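Local coordinates for ATP:cob(I)alamin adenosyltransferase, putative (Burkholderia thailandensis, PDB 2ZHY), which transfers an adenosyl group from ATP to cobalamin, probably starting from cob(II)alamin and releasing triphosphate as adenosylcobalamin forms, at the interface of chains A and B. Coordinates in Å, arbitrary orientation; residue numbers count along the deposited sequence, not the author numbering. Chains: chain A/B, ATP:cob(I)alamin adenosyltransferase, putative.

Contact 1 and contact 2 are neighbouring patches of one subunit interface in the homotrimer, with the centres of their C-alpha atoms about 10 Å apart. A:Pro112 belongs to both, and helix 31-50 of chain B runs through both, giving B:Asn43 to contact 1 and B:Ser44, among others, to contact 2. Contact 1 sets an extended stretch of chain A against two helices of chain B, 31-50 and 56-77; contact 2 packs helix 116-141 of chain A against helix 31-50. The interface is not an exact two-fold, as expected for a cyclic homotrimer presenting largely different surfaces, although A:Gln45 and B:Gln45 both serve contact 2.

Contact 1: the interface of chains A and B. Residues chain A 110-112, 176; chain B 43, 66-67, 70.
The backbone is extended through A:Ile110, A:Leu111 and A:Pro112, and it lies against helices 31-50 and 56-77 of chain B, whose residues keep helical torsions. A:Leu111 illustrates how one branched side chain can divide its two methyls between separate neighbours. Its CG stands anti to the carbonyl carbon, beside the backbone N, and directs the two methyls apart. CD1 sits over one face of the B:His67 imidazole, 3.5 Å from CE1 and displaced toward the rim, in a CH-pi contact; the two side chains cross at about a right angle. CD2 settles between the backbone O of B:Gln66 and the benzylic CB of B:Phe70, which it meets at 3.7 Å, and grazes the near side of the phenyl ring, CG and CD1, in an oblique crossing. The methylene CB of B:Gln66 supports CD1 from a further side.

Polar recognition falls to the extended end of B:Gln66. Its amide NE2 donates to the carbonyl O of A:Pro112 over 2.9 Å, nearly straight at the hydrogen (161°) and in the plane of both the carbonyl and the amide. Weak bonds from the same NE2 to the backbone O and side-chain OD1 of B:Asn43 may help to fix the rotation of the amide. B:Asn43, its CG anti to the backbone N (chi1 -154°), sets its own amide against the CG-CD edge of the proline ring, the two side chains crossing at about a right angle, with ND2 3.5 Å from CD of A:Pro112. By combining a leucine knob with a directional bond to the main chain, the patch probably helps to set the register of neighbouring subunits in the homotrimer.

Contact 2: the interface of chains A and B. Residues chain A 45, 112-113, 119-120, 122-123, 125-126; chain B 41, 44-45, 47-48.
Helix 116-141 of chain A packs on helix 31-50 of chain B, and A:Val123 shows how such a seam is filled. From its CB the side chain forks. CG1, anti to the backbone N (chi1 170°), reaches the amide NE2 of B:Gln45 at 3.5 Å, a purely van der Waals touch. CG2, anti to the carbonyl carbon, presses tip to tip on CG2 of B:Val48 at 3.5 Å, closer than methyls usually pack, and also lies near the backbone O and CB of B:Ser44. The two valines cross at about a right angle, while CD1 of A:Leu120 sits in the fork between the two methyls of B:Val48.

B:Ser44 points its hydroxyl into a largely carbon-lined setting. OG, anti to the carbonyl carbon (chi1 -60°), lies 3.3 Å from the CG2 methyl of A:Thr126 and is also flanked by CB of A:Pro112. A:Thr126 turns its OG1 into the crowded position between backbone N and carbonyl carbon, where it bonds to the carbonyl O of A:Val123 at 2.9 Å from above the carbonyl plane. That bond would help to keep the methyl CG2 turned toward the serine, while OG1 also rests against the CG methylene of B:Glu41. Within chain A, NE of A:Arg125 donates a nearly straight hydrogen bond (166° at H) to ND1 of A:His122, in the plane of the ring at its edge, which should steady the imidazole.

Direct polar pairing is absent between the two sides here, and water supplies the links. Water 1 joins the backbone O of A:Ala119 to the backbone O of B:Ser44, and could donate to both. Further along, the matching glutamines of the two chains share water 2, which lies 2.9 Å from NE2 of A:Gln45 and 2.8 Å from NE2 of B:Gln45.

Contact 1: the interface of chains A and B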
# COMPACT_ATOMS: atom_id res chain seq x y z
N ILE A 110 -0.36 -1.55 20.54
CA ILE A 110 0.93 -1.76 19.90
C ILE A 110 0.97 -1.06 18.55
O ILE A 110 -0.07 -0.82 17.93
CB ILE A 110 1.24 -3.25 19.70
CG1 ILE A 110 0.33 -3.85 18.62
CG2 ILE A 110 1.08 -4.00 21.02
CD1 ILE A 110 0.72 -5.24 18.21
N LEU A 111 2.17 -0.74 18.10
CA LEU A 111 2.38 -0.08 16.82
C LEU A 111 2.81 -1.14 15.82
O LEU A 111 3.51 -2.09 16.17
CB LEU A 111 3.45 1.00 16.96
CG LEU A 111 3.18 2.11 17.97
CD1 LEU A 111 4.42 2.98 18.12
CD2 LEU A 111 1.98 2.95 17.53
N PRO A 112 2.39 -0.99 14.55
CA PRO A 112 2.76 -1.97 13.52
C PRO A 112 4.26 -1.95 13.24
O PRO A 112 4.81 -0.92 12.82
CB PRO A 112 1.91 -1.54 12.32
CG PRO A 112 1.87 -0.04 12.47
CD PRO A 112 1.62 0.12 13.97
N LEU A 176 5.21 -1.12 21.43
CA LEU A 176 4.09 -0.52 22.16
C LEU A 176 3.96 0.98 21.93
O LEU A 176 4.99 1.63 21.63
CB LEU A 176 4.24 -0.79 23.65
CG LEU A 176 4.30 -2.26 24.07
CD1 LEU A 176 4.54 -2.36 25.57
CD2 LEU A 176 3.00 -2.96 23.69
N ASN B 43 1.28 3.65 8.51
CA ASN B 43 2.04 3.36 9.71
C ASN B 43 2.71 2.00 9.59
O ASN B 43 3.84 1.81 10.04
CB ASN B 43 1.12 3.40 10.95
CG ASN B 43 1.88 3.73 12.23
OD1 ASN B 43 3.04 4.14 12.19
ND2 ASN B 43 1.21 3.59 13.37
N GLN B 66 5.38 7.13 14.23
CA GLN B 66 4.46 6.01 14.37
C GLN B 66 3.48 6.29 15.51
O GLN B 66 2.30 5.92 15.44
CB GLN B 66 5.20 4.70 14.67
CG GLN B 66 5.95 4.12 13.49
CD GLN B 66 6.03 2.61 13.56
OE1 GLN B 66 6.64 2.06 14.47
NE2 GLN B 66 5.38 1.94 12.61
N HIS B 67 3.96 6.93 16.57
CA HIS B 67 3.09 7.25 17.69
C HIS B 67 2.07 8.30 17.25
O HIS B 67 0.90 8.22 17.61
CB HIS B 67 3.88 7.77 18.90
CG HIS B 67 4.66 6.72 19.62
ND1 HIS B 67 5.86 6.22 19.16
CD2 HIS B 67 4.39 6.05 20.78
CE1 HIS B 67 6.30 5.30 20.00
NE2 HIS B 67 5.43 5.17 20.98
N PHE B 70 -0.64 6.82 15.15
CA PHE B 70 -1.55 6.03 15.97
C PHE B 70 -2.57 7.01 16.56
O PHE B 70 -3.76 6.75 16.54
CB PHE B 70 -0.81 5.34 17.12
CG PHE B 70 -1.69 4.44 17.96
CD1 PHE B 70 -2.01 3.16 17.53
CD2 PHE B 70 -2.21 4.90 19.17
CE1 PHE B 70 -2.84 2.34 18.30
CE2 PHE B 70 -3.04 4.09 19.95
CZ PHE B 70 -3.36 2.80 19.51

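Contact 2: the interface of chains A and B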
# COMPACT_ATOMS: atom_id res chain seq x y z
N GLN A 45 1.11 -9.41 -1.35
CA GLN A 45 1.83 -8.97 -0.16
C GLN A 45 2.18 -10.17 0.72
O GLN A 45 3.24 -10.20 1.34
CB GLN A 45 0.99 -7.96 0.63
CG GLN A 45 1.02 -6.54 0.06
CD GLN A 45 2.37 -5.88 0.20
OE1 GLN A 45 3.28 -6.41 0.84
NE2 GLN A 45 2.52 -4.70 -0.40
N PRO A 112 2.39 -0.99 14.55
CA PRO A 112 2.76 -1.97 13.52
C PRO A 112 4.26 -1.95 13.24
O PRO A 112 4.81 -0.92 12.82
CB PRO A 112 1.91 -1.54 12.32
CG PRO A 112 1.87 -0.04 12.47
CD PRO A 112 1.62 0.12 13.97
N GLY A 113 4.92 -3.08 13.46
CA GLY A 113 6.35 -3.14 13.23
C GLY A 113 7.05 -4.19 14.07
O GLY A 113 6.40 -5.06 14.66
N ALA A 119 6.59 -6.85 10.67
CA ALA A 119 6.20 -5.61 10.01
C ALA A 119 5.45 -5.90 8.70
O ALA A 119 4.47 -5.24 8.37
CB ALA A 119 7.43 -4.77 9.71
N LEU A 120 5.92 -6.91 7.97
CA LEU A 120 5.30 -7.30 6.71
C LEU A 120 3.90 -7.87 6.97
O LEU A 120 2.98 -7.67 6.17
CB LEU A 120 6.18 -8.34 6.00
CG LEU A 120 7.05 -7.99 4.78
CD1 LEU A 120 7.31 -6.50 4.65
CD2 LEU A 120 8.35 -8.78 4.88
N HIS A 122 1.93 -6.93 9.30
CA HIS A 122 1.05 -5.79 9.55
C HIS A 122 0.65 -5.13 8.24
O HIS A 122 -0.48 -4.67 8.10
CB HIS A 122 1.74 -4.78 10.48
CG HIS A 122 1.64 -5.14 11.93
ND1 HIS A 122 0.43 -5.20 12.60
CD2 HIS A 122 2.58 -5.51 12.83
CE1 HIS A 122 0.64 -5.59 13.84
NE2 HIS A 122 1.94 -5.79 14.01
N VAL A 123 1.57 -5.07 7.28
CA VAL A 123 1.22 -4.48 5.98
C VAL A 123 0.15 -5.38 5.36
O VAL A 123 -0.84 -4.89 4.83
CB VAL A 123 2.44 -4.40 5.04
CG1 VAL A 123 1.99 -4.03 3.63
CG2 VAL A 123 3.43 -3.36 5.57
N ARG A 125 -1.94 -7.20 6.92
CA ARG A 125 -3.15 -6.96 7.70
C ARG A 125 -3.92 -5.76 7.14
O ARG A 125 -5.11 -5.86 6.88
CB ARG A 125 -2.79 -6.70 9.17
CG ARG A 125 -3.98 -6.38 10.08
CD ARG A 125 -3.55 -6.06 11.51
NE ARG A 125 -2.64 -4.91 11.57
CZ ARG A 125 -3.02 -3.64 11.42
NH1 ARG A 125 -4.30 -3.35 11.20
NH2 ARG A 125 -2.12 -2.67 11.44
N THR A 126 -3.23 -4.64 6.97
CA THR A 126 -3.90 -3.44 6.47
C THR A 126 -4.41 -3.56 5.03
O THR A 126 -5.44 -2.97 4.68
CB THR A 126 -3.00 -2.18 6.59
OG1 THR A 126 -1.82 -2.33 5.79
CG2 THR A 126 -2.59 -1.96 8.05
N GLU B 41 -2.32 1.74 7.15
CA GLU B 41 -1.47 1.14 6.12
C GLU B 41 -0.14 1.88 6.08
O GLU B 41 0.92 1.27 6.02
CB GLU B 41 -2.14 1.19 4.74
CG GLU B 41 -1.42 0.33 3.69
CD GLU B 41 -2.16 0.20 2.36
OE1 GLU B 41 -3.38 0.41 2.31
OE2 GLU B 41 -1.50 -0.15 1.36
N SER B 44 2.03 1.05 8.95
CA SER B 44 2.59 -0.28 8.78
C SER B 44 3.79 -0.26 7.82
O SER B 44 4.79 -0.93 8.07
CB SER B 44 1.51 -1.24 8.28
OG SER B 44 0.44 -1.31 9.23
N GLN B 45 3.71 0.52 6.74
CA GLN B 45 4.83 0.60 5.80
C GLN B 45 6.03 1.23 6.50
O GLN B 45 7.17 0.85 6.24
CB GLN B 45 4.47 1.43 4.56
CG GLN B 45 3.63 0.68 3.51
CD GLN B 45 4.35 -0.49 2.86
OE1 GLN B 45 5.55 -0.69 3.03
NE2 GLN B 45 3.62 -1.28 2.08
N GLY B 47 6.69 0.88 9.54
CA GLY B 47 7.20 -0.18 10.39
C GLY B 47 8.14 -1.07 9.59
O GLY B 47 9.11 -1.61 10.14
N VAL B 48 7.87 -1.23 8.30
CA VAL B 48 8.74 -2.04 7.44
C VAL B 48 10.05 -1.30 7.24
O VAL B 48 11.13 -1.89 7.29
CB VAL B 48 8.08 -2.33 6.07
CG1 VAL B 48 9.04 -3.11 5.17
CG2 VAL B 48 6.80 -3.11 6.28
O HOH W 1 4.57 -2.93 9.95
O HOH W 2 4.78 -2.99 0.13